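Local structure of DUF1491 domain-containing protein (4GOQ) at residues L38-D43 against D75-A80. The protein is of unknown function, a small member of the DUF1491 family from Caulobacter crescentus. Residues are numbered along the deposited sequence; the frame is centred on the assembly and turned at random.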
loop_
_atom_site.group_PDB
_atom_site.type_symbol
_atom_site.label_atom_id
_atom_site.label_comp_id
_atom_site.label_asym_id
_atom_site.label_seq_id
_atom_site.Cartn_x
_atom_site.Cartn_y
_atom_site.Cartn_z
ATOM N N LEU A 38 -2.380 1.915 -3.315
ATOM C CA LEU A 38 -0.951 2.066 -3.079
ATOM C C LEU A 38 -0.734 1.842 -1.608
ATOM O O LEU A 38 -1.411 2.467 -0.807
ATOM C CB LEU A 38 -0.400 3.465 -3.452
ATOM C CG LEU A 38 -0.165 3.842 -4.896
ATOM C CD1 LEU A 38 0.587 5.188 -4.953
ATOM C CD2 LEU A 38 0.649 2.765 -5.654
ATOM N N VAL A 39 0.230 1.005 -1.235
ATOM C CA VAL A 39 0.541 0.790 0.173
ATOM C C VAL A 39 1.964 1.265 0.431
ATOM O O VAL A 39 2.887 0.779 -0.210
ATOM C CB VAL A 39 0.352 -0.689 0.613
ATOM C CG1 VAL A 39 0.751 -0.889 2.081
ATOM C CG2 VAL A 39 -1.076 -1.155 0.368
ATOM N N LYS A 40 2.124 2.207 1.361
ATOM C CA LYS A 40 3.430 2.711 1.792
ATOM C C LYS A 40 3.751 2.074 3.130
ATOM O O LYS A 40 3.072 2.360 4.105
ATOM C CB LYS A 40 3.400 4.240 1.910
ATOM C CG LYS A 40 4.765 4.842 2.298
ATOM C CD LYS A 40 4.536 6.363 2.496
ATOM C CE LYS A 40 5.732 7.090 2.963
ATOM N NZ LYS A 40 5.356 8.463 3.424
ATOM N N ALA A 41 4.764 1.197 3.183
ATOM C CA ALA A 41 5.137 0.518 4.422
ATOM C C ALA A 41 6.420 1.140 4.962
ATOM O O ALA A 41 7.446 1.100 4.299
ATOM C CB ALA A 41 5.311 -0.975 4.168
ATOM N N VAL A 42 6.334 1.779 6.122
ATOM C CA VAL A 42 7.466 2.483 6.724
ATOM C C VAL A 42 8.030 1.636 7.848
ATOM O O VAL A 42 7.282 1.236 8.748
ATOM C CB VAL A 42 7.075 3.915 7.226
ATOM C CG1 VAL A 42 8.269 4.622 7.887
ATOM C CG2 VAL A 42 6.508 4.767 6.092
ATOM N N ASP A 43 9.351 1.376 7.787
ATOM C CA ASP A 43 10.101 0.629 8.798
ATOM C C ASP A 43 10.687 1.658 9.739
ATOM O O ASP A 43 11.620 2.385 9.374
ATOM C CB ASP A 43 11.169 -0.282 8.147
ATOM C CG ASP A 43 11.877 -1.276 9.080
ATOM O OD1 ASP A 43 12.027 -0.963 10.289
ATOM O OD2 ASP A 43 12.316 -2.351 8.588
ATOM N N ASP A 75 10.825 10.492 -2.259
ATOM C CA ASP A 75 10.607 9.906 -3.596
ATOM C C ASP A 75 9.321 9.045 -3.636
ATOM O O ASP A 75 8.646 8.957 -4.669
ATOM C CB ASP A 75 11.803 9.035 -4.014
ATOM C CG ASP A 75 13.081 9.803 -4.234
ATOM O OD1 ASP A 75 13.011 10.953 -4.793
ATOM O OD2 ASP A 75 14.155 9.287 -3.830
ATOM N N LEU A 76 8.998 8.386 -2.524
ATOM C CA LEU A 76 7.778 7.546 -2.450
ATOM C C LEU A 76 6.555 8.446 -2.353
ATOM O O LEU A 76 5.563 8.185 -3.023
ATOM C CB LEU A 76 7.818 6.543 -1.286
ATOM C CG LEU A 76 9.118 5.703 -1.152
ATOM C CD1 LEU A 76 8.962 4.680 -0.036
ATOM C CD2 LEU A 76 9.473 4.991 -2.463
ATOM N N ASP A 77 6.683 9.577 -1.632
ATOM C CA ASP A 77 5.610 10.572 -1.515
ATOM C C ASP A 77 5.405 11.246 -2.866
ATOM O O ASP A 77 4.262 11.414 -3.269
ATOM C CB ASP A 77 5.933 11.590 -0.394
ATOM C CG ASP A 77 5.835 10.979 1.015
ATOM O OD1 ASP A 77 5.252 9.875 1.152
ATOM O OD2 ASP A 77 6.394 11.567 1.949
ATOM N N ALA A 78 6.507 11.559 -3.603
ATOM C CA ALA A 78 6.407 12.151 -4.953
ATOM C C ALA A 78 5.659 11.172 -5.890
ATOM O O ALA A 78 4.758 11.596 -6.628
ATOM C CB ALA A 78 7.807 12.491 -5.506
ATOM N N TYR A 79 5.992 9.887 -5.819
ATOM C CA TYR A 79 5.343 8.835 -6.607
ATOM C C TYR A 79 3.839 8.754 -6.284
ATOM O O TYR A 79 3.033 8.687 -7.210
ATOM C CB TYR A 79 6.003 7.451 -6.427
ATOM C CG TYR A 79 5.441 6.443 -7.413
ATOM C CD1 TYR A 79 4.270 5.737 -7.133
ATOM C CD2 TYR A 79 6.065 6.213 -8.637
ATOM C CE1 TYR A 79 3.724 4.845 -8.054
ATOM C CE2 TYR A 79 5.546 5.296 -9.553
ATOM C CZ TYR A 79 4.351 4.653 -9.277
ATOM O OH TYR A 79 3.839 3.757 -10.187
ATOM N N ALA A 80 3.474 8.787 -4.998
ATOM C CA ALA A 80 2.055 8.701 -4.553
ATOM C C ALA A 80 1.233 9.889 -5.084
ATOM O O ALA A 80 0.093 9.703 -5.529
ATOM C CB ALA A 80 1.984 8.656 -3.016
#
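Lys40 reaches from strand 37-43 across to Asp77 on helix 74-86, where ammonium and carboxylate form a salt bridge. Its CB leaves the strand toward the helix, and CG, anti to the backbone N (chi1 -177°), continues outward without meeting any atom of segment 75-80 at contact distance. The chain is extended from there on. Lys40 CD passes Asp77 OD1, and Lys40 CE comes within 3.4 Å of Asp77 OD1. Lys40 NZ then donates to Asp77 OD1 at 2.7 Å. The two side chains cross at about a right angle, and OD1 accepts through its syn lone pair, on the side of OD2. NZ has two further salt-bridge partners, Glu73 and Glu94, so three carboxylates gather round one buried lysine, while OD2 of Asp77 bonds a glycerol probably taken from the crystallisation liquor. The bridge ties the helix to a central strand of a five-stranded mixed sheet, on which 37-43 pairs parallel to 91-97 and antiparallel to 48-56. Segments 38-43 and 75-80 run almost antiparallel (167°), their axes 10.4 Å apart at closest approach. A methionine in place of Lys40 would probably leave Asp77, Glu73 and Glu94 as a cluster of negative charge without its shared cation. Two residues back along the strand, the contact turns apolar: Leu38 also points at the helix, and its CD1 rests 3.8 Å from Ala80 CA. The same methyl meets the edge of the Tyr79 ring near its plane, Leu38 CD1 to Tyr79 CD1 being 4.3 Å; the ring also touches Pro67, Val68 and Leu51.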